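Local coordinates for protein group 3 allergen SMIPP-S YvT004A06 (Sarcoptes scabiei type hominis, PDB 3H7T) that belongs to the trypsin-like serine protease family but is a scabies mite inactivated protease paralogue, and so is probably devoid of proteolytic activity, at residues Ala39-Asp44 and Leu80-Asn85; Lys71-Arg76 and Val88-Met93; Leu121-Gly126 and Gly187-Gln192; Val197-Tyr202 and Leu215-Tyr220. All coordinates share one frame; numbering follows the deposited sequence.

Contact 1 of 4, residues Ala39-Asp44 and Leu80-Asn85; sequences AAQCVD and LTMQNN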
loop_
_atom_site.group_PDB
_atom_site.type_symbol
_atom_site.label_atom_id
_atom_site.label_comp_id
_atom_site.label_asym_id
_atom_site.label_seq_id
_atom_site.Cartn_x
_atom_site.Cartn_y
_atom_site.Cartn_z
ATOM N N ALA A 39 2.336 -3.715 -2.296
ATOM C CA ALA A 39 2.981 -4.599 -1.325
ATOM C C ALA A 39 3.513 -5.842 -2.019
ATOM O O ALA A 39 2.900 -6.333 -2.962
ATOM C CB ALA A 39 2.003 -5.000 -0.226
ATOM N N ALA A 40 4.642 -6.361 -1.541
ATOM C CA ALA A 40 5.202 -7.603 -2.081
ATOM C C ALA A 40 4.267 -8.803 -1.920
ATOM O O ALA A 40 4.143 -9.608 -2.838
ATOM C CB ALA A 40 6.544 -7.893 -1.464
ATOM N N GLN A 41 3.615 -8.907 -0.755
ATOM C CA GLN A 41 2.658 -9.986 -0.457
ATOM C C GLN A 41 1.568 -10.154 -1.520
ATOM O O GLN A 41 0.898 -11.184 -1.566
ATOM C CB GLN A 41 1.999 -9.772 0.917
ATOM C CG GLN A 41 0.964 -8.629 0.946
ATOM C CD GLN A 41 0.438 -8.352 2.342
ATOM O OE1 GLN A 41 0.872 -7.400 2.991
ATOM N NE2 GLN A 41 -0.489 -9.196 2.823
ATOM N N CYS A 42 1.387 -9.131 -2.345
ATOM C CA CYS A 42 0.353 -9.116 -3.371
ATOM C C CYS A 42 0.753 -9.882 -4.620
ATOM O O CYS A 42 -0.092 -10.501 -5.262
ATOM C CB CYS A 42 0.038 -7.672 -3.771
ATOM S SG CYS A 42 -0.542 -6.643 -2.404
ATOM N N VAL A 43 2.035 -9.828 -4.967
ATOM C CA VAL A 43 2.473 -10.236 -6.303
ATOM C C VAL A 43 3.716 -11.133 -6.326
ATOM O O VAL A 43 4.181 -11.525 -7.400
ATOM C CB VAL A 43 2.700 -8.999 -7.219
ATOM C CG1 VAL A 43 1.380 -8.230 -7.447
ATOM C CG2 VAL A 43 3.784 -8.079 -6.639
ATOM N N ASP A 44 4.242 -11.451 -5.144
ATOM C CA ASP A 44 5.414 -12.318 -5.002
ATOM C C ASP A 44 5.207 -13.667 -5.693
ATOM O O ASP A 44 4.300 -14.418 -5.342
ATOM C CB ASP A 44 5.730 -12.539 -3.519
ATOM C CG ASP A 44 7.010 -13.327 -3.299
ATOM O OD1 ASP A 44 7.930 -13.236 -4.138
ATOM O OD2 ASP A 44 7.100 -14.031 -2.273
ATOM N N LEU A 80 7.970 -14.574 5.961
ATOM C CA LEU A 80 7.813 -14.997 7.359
ATOM C C LEU A 80 7.692 -13.820 8.323
ATOM O O LEU A 80 6.845 -13.822 9.220
ATOM C CB LEU A 80 8.942 -15.935 7.792
ATOM C CG LEU A 80 8.924 -17.361 7.228
ATOM C CD1 LEU A 80 10.136 -18.141 7.726
ATOM C CD2 LEU A 80 7.619 -18.092 7.556
ATOM N N THR A 81 8.533 -12.812 8.132
ATOM C CA THR A 81 8.509 -11.623 8.972
ATOM C C THR A 81 7.817 -10.481 8.248
ATOM O O THR A 81 7.555 -9.436 8.838
ATOM C CB THR A 81 9.931 -11.173 9.316
ATOM O OG1 THR A 81 10.691 -11.063 8.104
ATOM C CG2 THR A 81 10.590 -12.174 10.242
ATOM N N MET A 82 7.540 -10.696 6.963
ATOM C CA MET A 82 6.984 -9.679 6.064
ATOM C C MET A 82 7.919 -8.472 5.890
ATOM O O MET A 82 7.478 -7.359 5.578
ATOM C CB MET A 82 5.571 -9.273 6.491
ATOM C CG MET A 82 4.603 -10.472 6.521
ATOM S SD MET A 82 2.869 -10.006 6.599
ATOM C CE MET A 82 2.616 -9.379 4.945
ATOM N N GLN A 83 9.214 -8.720 6.074
ATOM C CA GLN A 83 10.246 -7.694 5.894
ATOM C C GLN A 83 10.328 -7.288 4.440
ATOM O O GLN A 83 10.207 -8.135 3.548
ATOM C CB GLN A 83 11.614 -8.237 6.303
ATOM C CG GLN A 83 12.003 -7.998 7.740
ATOM C CD GLN A 83 13.445 -8.394 8.014
ATOM O OE1 GLN A 83 13.805 -8.684 9.152
ATOM N NE2 GLN A 83 14.282 -8.397 6.972
ATOM N N ASN A 84 10.564 -5.998 4.208
ATOM C CA ASN A 84 10.752 -5.466 2.854
ATOM C C ASN A 84 9.534 -5.752 1.977
ATOM O O ASN A 84 9.663 -6.126 0.813
ATOM C CB ASN A 84 12.019 -6.048 2.216
ATOM C CG ASN A 84 13.192 -6.108 3.183
ATOM O OD1 ASN A 84 13.469 -5.150 3.910
ATOM N ND2 ASN A 84 13.872 -7.249 3.211
ATOM N N ASN A 85 8.351 -5.556 2.560
ATOM C CA ASN A 85 7.088 -5.892 1.913
ATOM C C ASN A 85 6.647 -4.804 0.922
ATOM O O ASN A 85 5.666 -4.093 1.146
ATOM C CB ASN A 85 6.034 -6.151 2.999
ATOM C CG ASN A 85 4.690 -6.595 2.446
ATOM O OD1 ASN A 85 4.556 -6.951 1.274
ATOM N ND2 ASN A 85 3.677 -6.568 3.306
#
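The carboxamide of Asn-85 lies against the first turn of helix 40-43, its OD1 close to the methyls of Ala-39 and Ala-40, 3.5 Å from CB of the latter. With CG anti to the backbone N (chi1 -176°), the group reaches away from its own loop and meets Gln-41 twice. OD1 accepts the backbone N-H of Gln-41 at 3.0 Å in a nearly straight bond, while ND2 gives a hydrogen to Gln-41 OE1 at 2.9 Å. That second acceptor lies almost exactly in the amide plane of Asn-85, although the donor is tilted from the carbonyl plane of Gln-41, the two amides being turned 37° apart. Met-82 closes over the Gln-41 amide with its bent end, CE coming 3.3 Å from OE1. Asn-85 ND2 also gives a weak hydrogen bond to Ser-201 OG, and Gln-41 NE2 is held by Tyr-202 O. By family alignment, Gln-41 and Asn-85 stand where the histidine and aspartate of the catalytic triad stand in active trypsin-like enzymes. Two neutral amides linked N-H to O=C keep the outline of that pair but offer no titratable base for proton relay, consistent with an inactivated protease.

Contact 2 of 4, residues Lys71-Arg76 and Val88-Met93; sequences KIYIVR and VIETEM
Val-88 pairs with Tyr-73 through two backbone hydrogen bonds, N to O in both directions, and the shorter of them, Tyr-73 N to Val-88 O, measures 2.8 Å. The same carbonyl oxygen also meets the edge of the phenol ring, in its plane, 3.3 Å from Tyr-73 CD2. Beyond the ring and Val-88, Ile-227 of helix 221-228 packs on both. One residue on, Ile-89 turns to the other face of the sheet, where it lies alongside Ile-72 as a non-hydrogen-bonded pair; CD1 of Ile-72 touches CG1 of Ile-89 at 3.7 Å. Glu-90 returns to the Tyr-73 side. Its N binds Lys-71 O at 2.9 Å, and its fully extended chain (chi1 180°) carries the carboxylate out to the phenol tip. There Tyr-73 OH donates to OE1 over 3.1 Å, with ring and carboxylate nearly coplanar, 17° apart. Lys-71 runs beside Glu-90 in the same direction, but NZ makes no more than a long salt bridge to OE1, at 3.8 Å; a water links NZ to OE2. The phenol thus bonds the carboxylate directly, while the ammonium acts mostly at a distance and through the water. Strands 65-74 and 87-91, running antiparallel with an angle of 164° between the short segments, are neighbours in the six-stranded antiparallel barrel that forms the N-terminal half of the trypsin fold.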
loop_
_atom_site.group_PDB
_atom_site.type_symbol
_atom_site.label_atom_id
_atom_site.label_comp_id
_atom_site.label_asym_id
_atom_site.label_seq_id
_atom_site.Cartn_x
_atom_site.Cartn_y
_atom_site.Cartn_z
ATOM N N LYS A 71 6.809 -6.050 -16.020
ATOM C CA LYS A 71 7.820 -6.591 -15.112
ATOM C C LYS A 71 7.455 -6.329 -13.649
ATOM O O LYS A 71 6.828 -5.319 -13.323
ATOM C CB LYS A 71 9.195 -5.981 -15.408
ATOM C CG LYS A 71 9.739 -6.267 -16.805
ATOM C CD LYS A 71 10.824 -5.272 -17.164
ATOM C CE LYS A 71 11.086 -5.226 -18.662
ATOM N NZ LYS A 71 12.002 -4.103 -19.018
ATOM N N ILE A 72 7.865 -7.251 -12.780
ATOM C CA ILE A 72 7.648 -7.147 -11.345
ATOM C C ILE A 72 9.009 -7.113 -10.645
ATOM O O ILE A 72 9.843 -7.992 -10.862
ATOM C CB ILE A 72 6.835 -8.349 -10.792
ATOM C CG1 ILE A 72 5.503 -8.544 -11.546
ATOM C CG2 ILE A 72 6.613 -8.218 -9.280
ATOM C CD1 ILE A 72 4.598 -7.319 -11.607
ATOM N N TYR A 73 9.220 -6.107 -9.804
ATOM C CA TYR A 73 10.472 -5.974 -9.059
ATOM C C TYR A 73 10.226 -6.190 -7.582
ATOM O O TYR A 73 9.458 -5.452 -6.961
ATOM C CB TYR A 73 11.100 -4.601 -9.299
ATOM C CG TYR A 73 11.360 -4.326 -10.755
ATOM C CD1 TYR A 73 12.612 -4.582 -11.320
ATOM C CD2 TYR A 73 10.350 -3.826 -11.579
ATOM C CE1 TYR A 73 12.851 -4.337 -12.667
ATOM C CE2 TYR A 73 10.582 -3.578 -12.923
ATOM C CZ TYR A 73 11.834 -3.834 -13.459
ATOM O OH TYR A 73 12.062 -3.594 -14.794
ATOM N N ILE A 74 10.864 -7.227 -7.043
ATOM C CA ILE A 74 10.826 -7.554 -5.622
ATOM C C ILE A 74 12.263 -7.469 -5.095
ATOM O O ILE A 74 13.186 -7.998 -5.720
ATOM C CB ILE A 74 10.300 -8.992 -5.384
ATOM C CG1 ILE A 74 9.013 -9.269 -6.185
ATOM C CG2 ILE A 74 10.148 -9.282 -3.889
ATOM C CD1 ILE A 74 7.703 -9.152 -5.403
ATOM N N VAL A 75 12.452 -6.804 -3.957
ATOM C CA VAL A 75 13.791 -6.676 -3.358
ATOM C C VAL A 75 13.857 -7.316 -1.968
ATOM O O VAL A 75 13.677 -6.644 -0.948
ATOM C CB VAL A 75 14.278 -5.198 -3.312
ATOM C CG1 VAL A 75 15.764 -5.122 -2.910
ATOM C CG2 VAL A 75 14.054 -4.512 -4.652
ATOM N N ARG A 76 14.110 -8.624 -1.953
ATOM C CA ARG A 76 14.326 -9.409 -0.725
ATOM C C ARG A 76 13.110 -9.490 0.215
ATOM O O ARG A 76 13.252 -9.449 1.442
ATOM C CB ARG A 76 15.591 -8.938 0.022
ATOM C CG ARG A 76 16.871 -8.922 -0.844
ATOM C CD ARG A 76 17.168 -10.311 -1.426
ATOM N NE ARG A 76 17.333 -11.312 -0.372
ATOM C CZ ARG A 76 17.248 -12.627 -0.557
ATOM N NH1 ARG A 76 17.411 -13.453 0.472
ATOM N NH2 ARG A 76 16.998 -13.122 -1.764
ATOM N N VAL A 88 7.524 -3.246 -7.004
ATOM C CA VAL A 88 7.326 -2.246 -8.032
ATOM C C VAL A 88 6.916 -2.936 -9.316
ATOM O O VAL A 88 7.544 -3.906 -9.753
ATOM C CB VAL A 88 8.561 -1.346 -8.234
ATOM C CG1 VAL A 88 8.334 -0.384 -9.390
ATOM C CG2 VAL A 88 8.863 -0.580 -6.949
ATOM N N ILE A 89 5.836 -2.436 -9.894
ATOM C CA ILE A 89 5.284 -2.992 -11.109
ATOM C C ILE A 89 5.540 -2.017 -12.244
ATOM O O ILE A 89 5.227 -0.829 -12.138
ATOM C CB ILE A 89 3.763 -3.272 -10.964
ATOM C CG1 ILE A 89 3.507 -4.257 -9.813
ATOM C CG2 ILE A 89 3.190 -3.814 -12.274
ATOM C CD1 ILE A 89 2.033 -4.345 -9.359
ATOM N N GLU A 90 6.146 -2.516 -13.317
ATOM C CA GLU A 90 6.264 -1.739 -14.545
ATOM C C GLU A 90 5.118 -2.129 -15.475
ATOM O O GLU A 90 4.852 -3.315 -15.669
ATOM C CB GLU A 90 7.625 -1.967 -15.216
ATOM C CG GLU A 90 7.806 -1.182 -16.510
ATOM C CD GLU A 90 9.180 -1.349 -17.137
ATOM O OE1 GLU A 90 10.049 -2.040 -16.557
ATOM O OE2 GLU A 90 9.394 -0.767 -18.218
ATOM N N THR A 91 4.439 -1.132 -16.034
ATOM C CA THR A 91 3.300 -1.377 -16.923
ATOM C C THR A 91 3.743 -1.681 -18.354
ATOM O O THR A 91 4.841 -1.284 -18.777
ATOM C CB THR A 91 2.284 -0.204 -16.909
ATOM O OG1 THR A 91 2.929 1.016 -17.302
ATOM C CG2 THR A 91 1.689 -0.029 -15.521
ATOM N N GLU A 92 2.893 -2.411 -19.079
ATOM C CA GLU A 92 3.109 -2.724 -20.495
ATOM C C GLU A 92 3.045 -1.472 -21.359
ATOM O O GLU A 92 3.870 -1.279 -22.256
ATOM C CB GLU A 92 2.071 -3.737 -20.992
ATOM C CG GLU A 92 2.390 -5.192 -20.666
ATOM C CD GLU A 92 3.349 -5.845 -21.655
ATOM O OE1 GLU A 92 3.970 -5.132 -22.474
ATOM O OE2 GLU A 92 3.485 -7.087 -21.609
ATOM N N MET A 93 2.048 -0.635 -21.085
ATOM C CA MET A 93 1.855 0.633 -21.776
ATOM C C MET A 93 1.856 1.753 -20.734
ATOM O O MET A 93 1.569 1.500 -19.564
ATOM C CB MET A 93 0.532 0.623 -22.552
ATOM C CG MET A 93 0.390 -0.520 -23.551
HETATM O O HOH W 1 11.735 -1.389 -18.853
#

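Contact 3 of 4, residues Leu121-Gly126 and Gly187-Gln192; sequences LVSGWG and GDPAVQ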
loop_
_atom_site.group_PDB
_atom_site.type_symbol
_atom_site.label_atom_id
_atom_site.label_comp_id
_atom_site.label_asym_id
_atom_site.label_seq_id
_atom_site.Cartn_x
_atom_site.Cartn_y
_atom_site.Cartn_z
ATOM N N LEU A 121 -2.788 9.974 5.301
ATOM C CA LEU A 121 -3.990 9.754 4.509
ATOM C C LEU A 121 -3.856 8.438 3.741
ATOM O O LEU A 121 -2.949 8.277 2.926
ATOM C CB LEU A 121 -4.199 10.927 3.536
ATOM C CG LEU A 121 -5.343 10.759 2.529
ATOM C CD1 LEU A 121 -6.694 10.718 3.256
ATOM C CD2 LEU A 121 -5.322 11.870 1.484
ATOM N N VAL A 122 -4.773 7.514 3.999
ATOM C CA VAL A 122 -4.745 6.173 3.418
ATOM C C VAL A 122 -6.029 5.967 2.622
ATOM O O VAL A 122 -7.091 6.425 3.025
ATOM C CB VAL A 122 -4.642 5.091 4.527
ATOM C CG1 VAL A 122 -4.681 3.655 3.947
ATOM C CG2 VAL A 122 -3.400 5.307 5.391
ATOM N N SER A 123 -5.927 5.271 1.495
ATOM C CA SER A 123 -7.066 5.107 0.601
ATOM C C SER A 123 -6.971 3.779 -0.132
ATOM O O SER A 123 -5.890 3.380 -0.581
ATOM C CB SER A 123 -7.141 6.282 -0.387
ATOM O OG SER A 123 -5.937 6.399 -1.116
ATOM N N GLY A 124 -8.096 3.074 -0.218
ATOM C CA GLY A 124 -8.130 1.791 -0.899
ATOM C C GLY A 124 -9.516 1.181 -0.956
ATOM O O GLY A 124 -10.503 1.821 -0.581
ATOM N N TRP A 125 -9.571 -0.057 -1.431
ATOM C CA TRP A 125 -10.833 -0.769 -1.666
ATOM C C TRP A 125 -10.961 -2.038 -0.826
ATOM O O TRP A 125 -11.720 -2.933 -1.182
ATOM C CB TRP A 125 -10.950 -1.160 -3.141
ATOM C CG TRP A 125 -11.044 -0.014 -4.105
ATOM C CD1 TRP A 125 -12.185 0.556 -4.592
ATOM C CD2 TRP A 125 -9.955 0.663 -4.733
ATOM N NE1 TRP A 125 -11.878 1.560 -5.478
ATOM C CE2 TRP A 125 -10.513 1.651 -5.585
ATOM C CE3 TRP A 125 -8.559 0.541 -4.656
ATOM C CZ2 TRP A 125 -9.724 2.519 -6.348
ATOM C CZ3 TRP A 125 -7.770 1.402 -5.429
ATOM C CH2 TRP A 125 -8.356 2.376 -6.261
ATOM N N GLY A 126 -10.234 -2.115 0.289
ATOM C CA GLY A 126 -10.308 -3.289 1.169
ATOM C C GLY A 126 -11.596 -3.349 1.973
ATOM O O GLY A 126 -12.413 -2.418 1.925
ATOM N N GLY A 187 -0.968 -2.714 0.141
ATOM C CA GLY A 187 -0.488 -1.911 -0.968
ATOM C C GLY A 187 -1.067 -0.517 -1.013
ATOM O O GLY A 187 -0.596 0.319 -1.789
ATOM N N ASP A 188 -2.078 -0.251 -0.185
ATOM C CA ASP A 188 -2.714 1.072 -0.151
ATOM C C ASP A 188 -1.672 2.156 0.123
ATOM O O ASP A 188 -0.781 1.959 0.951
ATOM C CB ASP A 188 -3.770 1.144 0.946
ATOM C CG ASP A 188 -5.096 0.508 0.555
ATOM O OD1 ASP A 188 -5.199 -0.140 -0.512
ATOM O OD2 ASP A 188 -6.048 0.665 1.348
ATOM N N PRO A 189 -1.774 3.299 -0.584
ATOM C CA PRO A 189 -0.862 4.405 -0.320
ATOM C C PRO A 189 -1.154 5.075 1.021
ATOM O O PRO A 189 -2.315 5.169 1.444
ATOM C CB PRO A 189 -1.139 5.378 -1.471
ATOM C CG PRO A 189 -2.555 5.028 -1.940
ATOM C CD PRO A 189 -2.663 3.554 -1.737
ATOM N N ALA A 190 -0.097 5.516 1.694
ATOM C CA ALA A 190 -0.251 6.319 2.900
ATOM C C ALA A 190 0.493 7.609 2.627
ATOM O O ALA A 190 1.687 7.582 2.345
ATOM C CB ALA A 190 0.320 5.604 4.116
ATOM N N VAL A 191 -0.227 8.726 2.693
ATOM C CA VAL A 191 0.279 10.013 2.210
ATOM C C VAL A 191 0.442 11.042 3.321
ATOM O O VAL A 191 -0.428 11.204 4.174
ATOM C CB VAL A 191 -0.630 10.594 1.064
ATOM C CG1 VAL A 191 -0.120 11.950 0.583
ATOM C CG2 VAL A 191 -0.691 9.637 -0.103
ATOM N N GLN A 192 1.569 11.752 3.297
ATOM C CA GLN A 192 1.802 12.832 4.234
ATOM C C GLN A 192 2.578 13.930 3.506
ATOM O O GLN A 192 3.612 13.663 2.878
ATOM C CB GLN A 192 2.565 12.315 5.452
ATOM C CG GLN A 192 2.222 13.011 6.745
ATOM C CD GLN A 192 2.993 12.449 7.921
ATOM O OE1 GLN A 192 4.215 12.287 7.860
ATOM N NE2 GLN A 192 2.281 12.143 9.002
HETATM O O HOH W 2 -7.237 -1.324 -1.867
#
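Leu-121 and Val-191 form a hydrogen-bonded pair where strands 119-124 and 189-192 run antiparallel in the C-terminal barrel of the trypsin fold. Backbone bonds tie them both ways: Leu-121 N reaches a lone pair of Val-191 O at 2.9 Å, and Val-191 N returns to Leu-121 O. Next to them, Val-122 CA points a hydrogen at Pro-189 O over 3.3 Å, nearly straight, in the non-hydrogen-bonded pair Val-122 with Ala-190. Apolar contacts follow the same register. Val-122 CG2 rests on Ala-190 CB at 3.9 Å, with Phe-214 packed on both, while CG1 faces Asp-188 CB. Beyond the ladder, the Pro-189 ring leans on Ser-123, whose buried N has no partner. The polar end is the carboxylate of Asp-188, which folds over Gly-124 with OD2 3.3 Å from CA, in space that a beta carbon there would enter. OD2 also lies close to Ser-123 O, another acceptor, and to the carboxylate of Asp-185; such crowding of negative groups might raise the proton affinity of one of them. The remaining oxygen, Asp-188 OD1, takes a hydrogen from a water at 2.7 Å, and that water in turn accepts from Trp-125 N at 2.7 Å.

Contact 4 of 4, residues Val197-Tyr202 and Leu215-Tyr220; sequences VGVASY and LRVGYY
The antiparallel hairpin of strands 195-200 and 212-216 brings Val-199 against Leu-215, a hydrogen-bonded pair with Val-199 CB and Leu-215 CB 4.2 Å apart on one face. Leu-215 N binds Val-199 O at 2.8 Å from a tilted position, whereas Val-199 N approaches Leu-215 O in the carbonyl plane, on a lone pair. The latter oxygen also faces Gly-198, its distance of 3.0 Å from CA marking a close CA-H...O contact. In the C-terminal barrel of the trypsin fold, strand 195-200 also pairs with strand 189-192 along its other edge, and there Val-197 and Gly-198 both face Ala-190, a classic beta bulge. Past the end of strand 212-216 the pairing is less regular. Val-217 N reaches Val-197 O at 3.1 Å from well above the carbonyl plane, 50° out of it, and a water bridges the same oxygen to Gly-218 N. CG2 of Val-217, anti to its carbonyl carbon, is directed back into the hairpin, where it meets Val-199 CG2 at 3.8 Å and stands a similar distance from Gly-198 N. Arg-216 turns to the opposite face from Leu-215; its guanidinium binds Asp-167 O through NH1, and Tyr-219 CD1 lies over the rim of one guanidinium face, 3.9 Å above the plane. Tyr-220 then takes the N-cap position of helix 221-228.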
loop_
_atom_site.group_PDB
_atom_site.type_symbol
_atom_site.label_atom_id
_atom_site.label_comp_id
_atom_site.label_asym_id
_atom_site.label_seq_id
_atom_site.Cartn_x
_atom_site.Cartn_y
_atom_site.Cartn_z
ATOM N N VAL A 197 4.486 8.239 1.998
ATOM C CA VAL A 197 5.331 7.872 3.154
ATOM C C VAL A 197 5.201 6.409 3.574
ATOM O O VAL A 197 6.078 5.871 4.265
ATOM C CB VAL A 197 5.118 8.810 4.372
ATOM C CG1 VAL A 197 5.376 10.260 3.978
ATOM C CG2 VAL A 197 3.723 8.664 4.960
ATOM N N GLY A 198 4.102 5.776 3.166
ATOM C CA GLY A 198 3.854 4.395 3.509
ATOM C C GLY A 198 3.137 3.598 2.439
ATOM O O GLY A 198 2.474 4.153 1.551
ATOM N N VAL A 199 3.305 2.286 2.516
ATOM C CA VAL A 199 2.553 1.347 1.688
ATOM C C VAL A 199 1.968 0.293 2.612
ATOM O O VAL A 199 2.713 -0.433 3.276
ATOM C CB VAL A 199 3.441 0.676 0.598
ATOM C CG1 VAL A 199 2.636 -0.360 -0.189
ATOM C CG2 VAL A 199 4.032 1.729 -0.362
ATOM N N ALA A 200 0.635 0.186 2.639
ATOM C CA ALA A 200 -0.028 -0.707 3.592
ATOM C C ALA A 200 0.388 -2.170 3.481
ATOM O O ALA A 200 0.545 -2.711 2.383
ATOM C CB ALA A 200 -1.560 -0.581 3.492
ATOM N N SER A 201 0.582 -2.787 4.642
ATOM C CA SER A 201 0.687 -4.223 4.767
ATOM C C SER A 201 -0.621 -4.756 5.311
ATOM O O SER A 201 -1.374 -4.039 5.984
ATOM C CB SER A 201 1.769 -4.609 5.774
ATOM O OG SER A 201 3.023 -4.685 5.136
ATOM N N TYR A 202 -0.858 -6.031 5.052
ATOM C CA TYR A 202 -1.954 -6.744 5.693
ATOM C C TYR A 202 -1.435 -8.022 6.330
ATOM O O TYR A 202 -0.939 -8.899 5.643
ATOM C CB TYR A 202 -3.061 -7.059 4.686
ATOM C CG TYR A 202 -4.219 -7.787 5.312
ATOM C CD1 TYR A 202 -5.188 -7.094 6.045
ATOM C CD2 TYR A 202 -4.343 -9.169 5.188
ATOM C CE1 TYR A 202 -6.256 -7.772 6.646
ATOM C CE2 TYR A 202 -5.412 -9.852 5.766
ATOM C CZ TYR A 202 -6.358 -9.151 6.490
ATOM O OH TYR A 202 -7.406 -9.836 7.058
ATOM N N LEU A 215 4.671 -0.187 5.234
ATOM C CA LEU A 215 6.051 -0.069 4.804
ATOM C C LEU A 215 6.477 1.397 4.886
ATOM O O LEU A 215 5.775 2.293 4.408
ATOM C CB LEU A 215 6.247 -0.589 3.382
ATOM C CG LEU A 215 7.707 -0.592 2.932
ATOM C CD1 LEU A 215 8.209 -2.026 2.847
ATOM C CD2 LEU A 215 7.859 0.138 1.601
ATOM N N ARG A 216 7.616 1.637 5.520
ATOM C CA ARG A 216 8.180 2.985 5.585
ATOM C C ARG A 216 8.930 3.219 4.282
ATOM O O ARG A 216 10.052 2.726 4.102
ATOM C CB ARG A 216 9.132 3.114 6.782
ATOM C CG ARG A 216 9.339 4.562 7.251
ATOM C CD ARG A 216 10.790 4.958 7.441
ATOM N NE ARG A 216 11.476 4.222 8.486
ATOM C CZ ARG A 216 12.553 4.653 9.146
ATOM N NH1 ARG A 216 13.090 3.872 10.063
ATOM N NH2 ARG A 216 13.091 5.845 8.909
ATOM N N VAL A 217 8.306 3.970 3.377
ATOM C CA VAL A 217 8.870 4.221 2.051
ATOM C C VAL A 217 10.247 4.890 2.108
ATOM O O VAL A 217 11.148 4.489 1.379
ATOM C CB VAL A 217 7.899 5.017 1.139
ATOM C CG1 VAL A 217 8.531 5.268 -0.232
ATOM C CG2 VAL A 217 6.586 4.242 0.958
ATOM N N GLY A 218 10.406 5.872 2.997
ATOM C CA GLY A 218 11.697 6.529 3.247
ATOM C C GLY A 218 12.875 5.578 3.389
ATOM O O GLY A 218 13.976 5.840 2.857
ATOM N N TYR A 219 12.630 4.460 4.076
ATOM C CA TYR A 219 13.641 3.438 4.351
ATOM C C TYR A 219 14.124 2.752 3.065
ATOM O O TYR A 219 15.244 2.223 3.001
ATOM C CB TYR A 219 13.080 2.413 5.345
ATOM C CG TYR A 219 14.083 1.419 5.897
ATOM C CD1 TYR A 219 14.706 1.632 7.133
ATOM C CD2 TYR A 219 14.402 0.260 5.188
ATOM C CE1 TYR A 219 15.623 0.704 7.645
ATOM C CE2 TYR A 219 15.320 -0.657 5.679
ATOM C CZ TYR A 219 15.926 -0.432 6.906
ATOM O OH TYR A 219 16.823 -1.362 7.379
ATOM N N TYR A 220 13.287 2.788 2.035
ATOM C CA TYR A 220 13.549 2.037 0.820
ATOM C C TYR A 220 13.659 2.909 -0.441
ATOM O O TYR A 220 13.667 2.378 -1.554
ATOM C CB TYR A 220 12.453 0.971 0.639
ATOM C CG TYR A 220 12.418 -0.070 1.735
ATOM C CD1 TYR A 220 13.286 -1.161 1.710
ATOM C CD2 TYR A 220 11.506 0.021 2.786
ATOM C CE1 TYR A 220 13.257 -2.128 2.705
ATOM C CE2 TYR A 220 11.461 -0.955 3.787
ATOM C CZ TYR A 220 12.345 -2.021 3.735
ATOM O OH TYR A 220 12.337 -2.987 4.701
HETATM O O HOH W 3 8.531 7.036 4.745
#

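Contacts 2 and 3 belong to the two different barrels of the fold and do not touch, their centres about 19 Å apart. Contact 1, at the position of the catalytic site in active relatives, bridges toward both sides. It meets contact 4, centres about 11 Å away, where Asn-84 OD1 lies 2.6 Å from Tyr-220 OH, and contact 2 where Asn-84 ND2 lies 2.9 Å from Arg-76 O. Contacts 3 and 4 share one sheet, joined by Ala-200 N and Asp-188 O at 2.8 Å. Contact 3 touches contact 1 where Gly-187 N packs 3.8 Å from Ala-39 CB. A bound zinc ion lies about 4 Å from the side chain of Asn-84.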